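Local structure of delta-1-pyrroline-5-carboxylate dehydrogenase, mitochondrial (Mus musculus, 4E3X) at residues I167-F170 / R171-K175; G512-V515 / G516-F520; P535-I538 / L539-S543. The protein catalyses the NAD-dependent oxidation of L-glutamate gamma-semialdehyde to glutamate, the second step of proline breakdown, as a homodimeric mitochondrial aldehyde dehydrogenase. All blocks are in the same frame, centred on the assembly; numbering follows the deposited sequence.

Contact 1. Residues I167-F170 / R171-K175; sequences IDFF and RFNAK
Arg-171 lies along Ile-167 one turn further on in the alpha helix 155-180 of this aldehyde dehydrogenase, and the two side chains point the same way. The backbone begins the link: Arg-171 N donates to Ile-167 O at 2.9 Å, the first of four successive i to i+4 bonds. With its chain extended from CG to NE, the arginine swings its guanidinium back over the isoleucine, whose CG2 comes under one face toward the rim, 3.2 Å from NH1. That methyl is there because it stands anti to the backbone N of Ile-167, while CG1 lies beside the backbone N. A branched aliphatic suits the position, since its methyl can lie against the face of the guanidinium while the N-H groups stay directed outward in the plane to polar partners. The charge is answered from outside, by a salt bridge from NH1 to Glu-35. Asp-168 OD1 is 4.8 Å from NH1, too far for direct contact, and water 1 spans the gap, donating to OD1 and accepting from NH1 at 2.9 Å. The backbone N of Glu-35 also binds OD1, and Asn-34 holds OD2, so the buried carboxylate has several partners.

Phe-172 follows, its N bonded to Asp-168 O. The ring is set so that this same oxygen lies in its plane, at the edge, with CD2 of Phe-172 3.3 Å from Asp-168 O.

Asn-173 runs beside Phe-169, the amide and ring planes only 10° apart. Both side chains face helix 213-225, where the aromatic packs on Ala-214 and Asn-218.

At Ala-174 a small residue fits the buried side of the helix. Its N donates to Phe-170 O at 3.2 Å, and its CB lies 3.3 Å from the same oxygen.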
loop_
_atom_site.group_PDB
_atom_site.type_symbol
_atom_site.label_atom_id
_atom_site.label_comp_id
_atom_site.label_asym_id
_atom_site.label_seq_id
_atom_site.Cartn_x
_atom_site.Cartn_y
_atom_site.Cartn_z
ATOM N N ILE B 167 19.644 -14.620 0.606
ATOM C CA ILE B 167 19.982 -14.665 2.018
ATOM C C ILE B 167 19.640 -13.336 2.702
ATOM O O ILE B 167 19.031 -13.315 3.780
ATOM C CB ILE B 167 21.476 -14.998 2.203
ATOM C CG1 ILE B 167 21.750 -16.461 1.831
ATOM C CG2 ILE B 167 21.933 -14.724 3.625
ATOM C CD1 ILE B 167 23.232 -16.741 1.589
ATOM N N ASP B 168 19.995 -12.227 2.058
ATOM C CA ASP B 168 19.703 -10.908 2.620
ATOM C C ASP B 168 18.197 -10.636 2.725
ATOM O O ASP B 168 17.742 -10.075 3.722
ATOM C CB ASP B 168 20.371 -9.794 1.810
ATOM C CG ASP B 168 21.893 -9.743 1.987
ATOM O OD1 ASP B 168 22.428 -10.400 2.898
ATOM O OD2 ASP B 168 22.549 -9.016 1.207
ATOM N N PHE B 169 17.418 -11.003 1.706
ATOM C CA PHE B 169 15.964 -10.858 1.812
ATOM C C PHE B 169 15.469 -11.597 3.052
ATOM O O PHE B 169 14.698 -11.056 3.844
ATOM C CB PHE B 169 15.237 -11.463 0.604
ATOM C CG PHE B 169 15.150 -10.556 -0.597
ATOM C CD1 PHE B 169 14.758 -9.231 -0.478
ATOM C CD2 PHE B 169 15.417 -11.060 -1.863
ATOM C CE1 PHE B 169 14.661 -8.416 -1.610
ATOM C CE2 PHE B 169 15.312 -10.258 -2.996
ATOM C CZ PHE B 169 14.940 -8.934 -2.868
ATOM N N PHE B 170 15.897 -12.847 3.215
ATOM C CA PHE B 170 15.413 -13.651 4.329
ATOM C C PHE B 170 15.818 -13.050 5.678
ATOM O O PHE B 170 14.991 -12.960 6.591
ATOM C CB PHE B 170 15.899 -15.097 4.208
ATOM C CG PHE B 170 15.172 -15.909 3.171
ATOM C CD1 PHE B 170 14.139 -15.367 2.415
ATOM C CD2 PHE B 170 15.529 -17.230 2.956
ATOM C CE1 PHE B 170 13.472 -16.135 1.468
ATOM C CE2 PHE B 170 14.864 -18.001 2.016
ATOM C CZ PHE B 170 13.839 -17.451 1.266
ATOM N N ARG B 171 17.068 -12.614 5.807
ATOM C CA ARG B 171 17.535 -12.068 7.090
ATOM C C ARG B 171 16.970 -10.681 7.387
ATOM O O ARG B 171 16.483 -10.427 8.492
ATOM C CB ARG B 171 19.061 -12.044 7.191
ATOM C CG ARG B 171 19.713 -13.406 7.149
ATOM C CD ARG B 171 21.025 -13.391 7.927
ATOM N NE ARG B 171 21.809 -14.616 7.747
ATOM C CZ ARG B 171 22.895 -14.704 6.976
ATOM N NH1 ARG B 171 23.328 -13.643 6.299
ATOM N NH2 ARG B 171 23.536 -15.860 6.866
ATOM N N PHE B 172 17.045 -9.779 6.414
ATOM C CA PHE B 172 16.552 -8.422 6.620
ATOM C C PHE B 172 15.036 -8.366 6.787
ATOM O O PHE B 172 14.542 -7.644 7.654
ATOM C CB PHE B 172 17.021 -7.486 5.509
ATOM C CG PHE B 172 18.433 -7.003 5.691
ATOM C CD1 PHE B 172 18.700 -5.802 6.341
ATOM C CD2 PHE B 172 19.500 -7.761 5.235
ATOM C CE1 PHE B 172 20.012 -5.362 6.521
ATOM C CE2 PHE B 172 20.808 -7.326 5.416
ATOM C CZ PHE B 172 21.060 -6.122 6.048
ATOM N N ASN B 173 14.283 -9.113 5.984
ATOM C CA ASN B 173 12.834 -9.130 6.183
ATOM C C ASN B 173 12.468 -9.708 7.553
ATOM O O ASN B 173 11.545 -9.229 8.203
ATOM C CB ASN B 173 12.103 -9.864 5.066
ATOM C CG ASN B 173 11.959 -9.022 3.824
ATOM O OD1 ASN B 173 11.780 -7.802 3.908
ATOM N ND2 ASN B 173 12.024 -9.664 2.659
ATOM N N ALA B 174 13.202 -10.726 8.011
ATOM C CA ALA B 174 12.989 -11.235 9.366
ATOM C C ALA B 174 13.214 -10.136 10.407
ATOM O O ALA B 174 12.411 -9.968 11.324
ATOM C CB ALA B 174 13.890 -12.421 9.643
ATOM N N LYS B 175 14.307 -9.384 10.269
ATOM C CA LYS B 175 14.551 -8.260 11.169
ATOM C C LYS B 175 13.420 -7.239 11.110
ATOM O O LYS B 175 12.893 -6.835 12.146
ATOM C CB LYS B 175 15.883 -7.577 10.843
ATOM C CG LYS B 175 16.135 -6.296 11.636
ATOM C CD LYS B 175 17.331 -5.524 11.097
ATOM C CE LYS B 175 17.562 -4.235 11.881
ATOM N NZ LYS B 175 17.963 -4.513 13.292
HETATM O O HOH W 1 21.994 -11.240 5.515
#

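Contact 2. Residues G512-V515 / G516-F520; sequences GSVV and GQQPF. With PRO (proline), chain K.
Gln-518 folds its side chain back to do a backbone's work: its OE1 accepts the N-H of Val-514 at 2.8 Å, while its own N donates to Val-514 O at the same length. One residue is thus gripped at both its N-H and its carbonyl. The bend at chi2 (91°) brings the amide round to Val-514, and a glutamine has the reach and the acceptor this needs. Its NE2 serves the dimer, binding Asn-193 of the second subunit. Val-514 O also accepts from Gln-517 N, closing a type II beta turn with Val-515 and Gly-516 at its corners; Gly-516 takes the positive phi of the second corner, and a CB there would clash with Val-515 O. Gln-517, extended beyond CG, lies alongside Val-514 and lays its amide carbon CD 3.7 Å from CG1, with NE2 held by Asn-34.

The other end of the loop is an anchor for a carboxylate, occupied here by proline in the active site. Gly-512 N meets OXT almost straight on, at 175°, and Ser-513 N and OG both donate to the ligand's O, each at 3.0 Å. Ser-513, a substrate-binding residue of this enzyme, carries OG between its backbone N and carbonyl carbon (chi1 65°), which turns the hydroxyl to the ligand. Phe-520 then supplies an apolar floor: CD of the proline ring sits over one face of the phenyl, 3.5 Å from CD1.

The loop runs from strand 503-506 to strand 523-524. Val-515 packs against helix 155-180, and Phe-520 against strand 476-483, near the nucleophile Cys-348.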
loop_
_atom_site.group_PDB
_atom_site.type_symbol
_atom_site.label_atom_id
_atom_site.label_comp_id
_atom_site.label_asym_id
_atom_site.label_seq_id
_atom_site.Cartn_x
_atom_site.Cartn_y
_atom_site.Cartn_z
ATOM N N GLY B 512 22.722 -3.822 -9.542
ATOM C CA GLY B 512 23.378 -4.328 -8.350
ATOM C C GLY B 512 22.921 -3.737 -7.035
ATOM O O GLY B 512 23.727 -3.572 -6.120
ATOM N N SER B 513 21.636 -3.426 -6.922
ATOM C CA SER B 513 21.112 -2.982 -5.638
ATOM C C SER B 513 21.346 -4.056 -4.579
ATOM O O SER B 513 21.300 -5.258 -4.857
ATOM C CB SER B 513 19.624 -2.654 -5.730
ATOM O OG SER B 513 18.865 -3.820 -6.010
ATOM N N VAL B 514 21.614 -3.604 -3.364
ATOM C CA VAL B 514 21.879 -4.497 -2.255
ATOM C C VAL B 514 20.816 -4.305 -1.176
ATOM O O VAL B 514 20.496 -3.180 -0.786
ATOM C CB VAL B 514 23.289 -4.249 -1.695
ATOM C CG1 VAL B 514 23.508 -5.037 -0.409
ATOM C CG2 VAL B 514 24.339 -4.623 -2.738
ATOM N N VAL B 515 20.258 -5.413 -0.709
ATOM C CA VAL B 515 19.214 -5.390 0.307
ATOM C C VAL B 515 19.670 -4.613 1.543
ATOM O O VAL B 515 20.799 -4.775 2.013
ATOM C CB VAL B 515 18.803 -6.825 0.684
ATOM C CG1 VAL B 515 17.914 -6.842 1.918
ATOM C CG2 VAL B 515 18.109 -7.486 -0.492
ATOM N N GLY B 516 18.798 -3.743 2.047
ATOM C CA GLY B 516 19.118 -2.954 3.223
ATOM C C GLY B 516 19.959 -1.725 2.924
ATOM O O GLY B 516 20.162 -0.886 3.795
ATOM N N GLN B 517 20.449 -1.620 1.691
ATOM C CA GLN B 517 21.326 -0.520 1.284
ATOM C C GLN B 517 20.672 0.314 0.185
ATOM O O GLN B 517 20.588 1.543 0.289
ATOM C CB GLN B 517 22.688 -1.056 0.836
ATOM C CG GLN B 517 23.441 -1.722 1.979
ATOM C CD GLN B 517 24.807 -2.228 1.586
ATOM O OE1 GLN B 517 25.424 -1.725 0.647
ATOM N NE2 GLN B 517 25.284 -3.241 2.299
ATOM N N GLN B 518 20.208 -0.359 -0.869
ATOM C CA GLN B 518 19.406 0.283 -1.907
ATOM C C GLN B 518 18.114 -0.494 -2.138
ATOM O O GLN B 518 18.035 -1.313 -3.059
ATOM C CB GLN B 518 20.179 0.388 -3.225
ATOM C CG GLN B 518 21.490 1.130 -3.124
ATOM C CD GLN B 518 22.650 0.218 -2.820
ATOM O OE1 GLN B 518 22.630 -0.969 -3.149
ATOM N NE2 GLN B 518 23.676 0.770 -2.195
ATOM N N PRO B 519 17.099 -0.247 -1.293
ATOM C CA PRO B 519 15.775 -0.831 -1.534
ATOM C C PRO B 519 15.373 -0.585 -2.986
ATOM O O PRO B 519 15.599 0.513 -3.520
ATOM C CB PRO B 519 14.883 -0.058 -0.562
ATOM C CG PRO B 519 15.813 0.250 0.578
ATOM C CD PRO B 519 17.111 0.606 -0.090
ATOM N N PHE B 520 14.800 -1.594 -3.633
ATOM C CA PHE B 520 14.711 -1.574 -5.085
ATOM C C PHE B 520 13.302 -1.360 -5.604
ATOM O O PHE B 520 12.347 -1.981 -5.132
ATOM C CB PHE B 520 15.253 -2.884 -5.656
ATOM C CG PHE B 520 15.324 -2.898 -7.158
ATOM C CD1 PHE B 520 14.344 -3.526 -7.911
ATOM C CD2 PHE B 520 16.357 -2.245 -7.815
ATOM C CE1 PHE B 520 14.411 -3.526 -9.294
ATOM C CE2 PHE B 520 16.424 -2.238 -9.198
ATOM C CZ PHE B 520 15.443 -2.877 -9.940
HETATM N N PRO K . 17.814 -5.894 -7.926
HETATM C CA PRO K . 18.560 -6.155 -9.159
HETATM C C PRO K . 19.519 -5.023 -9.513
HETATM O O PRO K . 19.490 -3.935 -8.928
HETATM C CB PRO K . 17.452 -6.264 -10.204
HETATM C CG PRO K . 16.327 -6.881 -9.449
HETATM C CD PRO K . 16.409 -6.323 -8.040
HETATM O OXT PRO K . 20.358 -5.185 -10.401
#

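Contact 3. Residues P535-I538 / L539-S543; sequences PHYI and LRWTS
Tyr-537 and Trp-541 form a T-shaped pair across a short 3-10 turn that leads into strand 542-550. The indole turns its edge to the phenol face, with the planes at 76° and the centroids of the phenol and five-membered rings 5.2 Å apart. NE1 leads the approach, over the tyrosine face near its rim and 3.9 Å from CZ. This nitrogen is buried without a hydrogen-bond partner, so the electron-rich ring beneath it may offer partial compensation. Tyr-537 holds CG anti to its backbone N (chi1 -179°), which carries the ring onto Asn-218, Leu-219 and Ala-222 of helix 213-225, with OH bonded to Asn-283. An alanine at this position would lose the bond to Asn-283 and is likely to leave a gap beneath the indole edge, with Trp-541 free to shift.

The turn itself rests on three i to i+3 bonds, from Leu-539 N to His-536 O, Arg-540 N to Tyr-537 O and Trp-541 N to Ile-538 O, the pattern that defines 3-10 winding.

Ile-538 packs its branched chain on Asn-173 and Phe-176 of helix 155-180. Leu-539 meets Leu-539 of the second subunit, an apolar contact between subunits that suits an aliphatic side chain. The His-536 imidazole has Pro-535 over one face, with CG of that proline above the ring centre. At the edge of the same imidazole, near the ring plane, Leu-539 places its CD1 4.2 Å from CD2 of His-536.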
loop_
_atom_site.group_PDB
_atom_site.type_symbol
_atom_site.label_atom_id
_atom_site.label_comp_id
_atom_site.label_asym_id
_atom_site.label_seq_id
_atom_site.Cartn_x
_atom_site.Cartn_y
_atom_site.Cartn_z
ATOM N N PRO B 535 12.573 -1.482 4.576
ATOM C CA PRO B 535 11.850 -1.818 5.803
ATOM C C PRO B 535 10.326 -1.746 5.678
ATOM O O PRO B 535 9.625 -2.177 6.589
ATOM C CB PRO B 535 12.355 -0.757 6.789
ATOM C CG PRO B 535 12.660 0.423 5.918
ATOM C CD PRO B 535 13.227 -0.161 4.658
ATOM N N HIS B 536 9.818 -1.216 4.575
ATOM C CA HIS B 536 8.379 -0.990 4.451
ATOM C C HIS B 536 7.655 -2.016 3.588
ATOM O O HIS B 536 6.427 -2.103 3.615
ATOM C CB HIS B 536 8.124 0.413 3.904
ATOM C CG HIS B 536 8.748 1.492 4.724
ATOM N ND1 HIS B 536 9.647 2.395 4.203
ATOM C CD2 HIS B 536 8.613 1.805 6.034
ATOM C CE1 HIS B 536 10.040 3.219 5.156
ATOM N NE2 HIS B 536 9.428 2.883 6.278
ATOM N N TYR B 537 8.414 -2.776 2.806
ATOM C CA TYR B 537 7.833 -3.762 1.895
ATOM C C TYR B 537 6.864 -4.715 2.591
ATOM O O TYR B 537 5.784 -4.996 2.063
ATOM C CB TYR B 537 8.963 -4.549 1.254
ATOM C CG TYR B 537 8.555 -5.599 0.249
ATOM C CD1 TYR B 537 7.974 -5.240 -0.962
ATOM C CD2 TYR B 537 8.800 -6.946 0.489
ATOM C CE1 TYR B 537 7.634 -6.194 -1.902
ATOM C CE2 TYR B 537 8.461 -7.913 -0.445
ATOM C CZ TYR B 537 7.886 -7.530 -1.643
ATOM O OH TYR B 537 7.563 -8.488 -2.581
ATOM N N ILE B 538 7.237 -5.197 3.773
ATOM C CA ILE B 538 6.415 -6.173 4.484
ATOM C C ILE B 538 5.044 -5.617 4.864
ATOM O O ILE B 538 4.101 -6.383 5.069
ATOM C CB ILE B 538 7.104 -6.738 5.746
ATOM C CG1 ILE B 538 7.604 -5.598 6.637
ATOM C CG2 ILE B 538 8.222 -7.706 5.366
ATOM C CD1 ILE B 538 8.046 -6.058 8.005
ATOM N N LEU B 539 4.922 -4.292 4.921
ATOM C CA LEU B 539 3.649 -3.666 5.279
ATOM C C LEU B 539 2.548 -3.932 4.254
ATOM O O LEU B 539 1.361 -3.851 4.580
ATOM C CB LEU B 539 3.813 -2.164 5.513
ATOM C CG LEU B 539 4.618 -1.830 6.765
ATOM C CD1 LEU B 539 5.043 -0.378 6.762
ATOM C CD2 LEU B 539 3.795 -2.155 8.001
ATOM N N ARG B 540 2.923 -4.228 3.012
ATOM C CA ARG B 540 1.900 -4.577 2.030
ATOM C C ARG B 540 1.228 -5.913 2.352
ATOM O O ARG B 540 0.130 -6.195 1.860
ATOM C CB ARG B 540 2.481 -4.637 0.618
ATOM C CG ARG B 540 2.959 -3.290 0.053
ATOM C CD ARG B 540 1.869 -2.186 0.060
ATOM N NE ARG B 540 0.793 -2.406 -0.918
ATOM C CZ ARG B 540 -0.509 -2.229 -0.676
ATOM N NH1 ARG B 540 -0.927 -1.864 0.529
ATOM N NH2 ARG B 540 -1.402 -2.438 -1.639
ATOM N N TRP B 541 1.873 -6.740 3.181
ATOM C CA TRP B 541 1.399 -8.108 3.417
ATOM C C TRP B 541 0.803 -8.310 4.807
ATOM O O TRP B 541 0.562 -9.439 5.225
ATOM C CB TRP B 541 2.503 -9.136 3.096
ATOM C CG TRP B 541 3.112 -8.819 1.773
ATOM C CD1 TRP B 541 4.380 -8.375 1.538
ATOM C CD2 TRP B 541 2.447 -8.827 0.505
ATOM N NE1 TRP B 541 4.554 -8.118 0.198
ATOM C CE2 TRP B 541 3.382 -8.393 -0.459
ATOM C CE3 TRP B 541 1.152 -9.165 0.086
ATOM C CZ2 TRP B 541 3.063 -8.278 -1.810
ATOM C CZ3 TRP B 541 0.841 -9.061 -1.254
ATOM C CH2 TRP B 541 1.797 -8.629 -2.191
ATOM N N THR B 542 0.547 -7.210 5.505
ATOM C CA THR B 542 -0.165 -7.260 6.773
ATOM C C THR B 542 -1.361 -6.312 6.722
ATOM O O THR B 542 -1.307 -5.260 6.071
ATOM C CB THR B 542 0.768 -6.937 7.986
ATOM O OG1 THR B 542 0.003 -6.904 9.196
ATOM C CG2 THR B 542 1.458 -5.592 7.832
ATOM N N SER B 543 -2.443 -6.704 7.390
ATOM C CA SER B 543 -3.629 -5.877 7.536
ATOM C C SER B 543 -3.829 -5.673 9.038
ATOM O O SER B 543 -4.384 -6.537 9.718
ATOM C CB SER B 543 -4.834 -6.597 6.918
ATOM O OG SER B 543 -6.019 -5.836 7.038
#

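Contacts 1 and 2 are the more buried, and contact 3 is partly so. Contact 1 is regular alpha helix, contact 2 an irregular loop stitched by a glutamine amide, and contact 3 a 3-10 turn that carries a T-shaped aromatic pair. Helix 155-180 ties them together: Val-515 of contact 2 packs on Asp-168, Phe-169 and Phe-172, while Ile-538 of contact 3 touches Asn-173. Contacts 2 and 3 do not touch each other, yet both reach the second subunit, which contact 1 does not. Polar chemistry follows place: contact 2 presents N-H groups and a hydroxyl to the ligand carboxylate, whereas in contact 1 Arg-171 forms a salt bridge with Glu-35, and Asp-168 is hydrogen-bonded to Asn-34 and Glu-35.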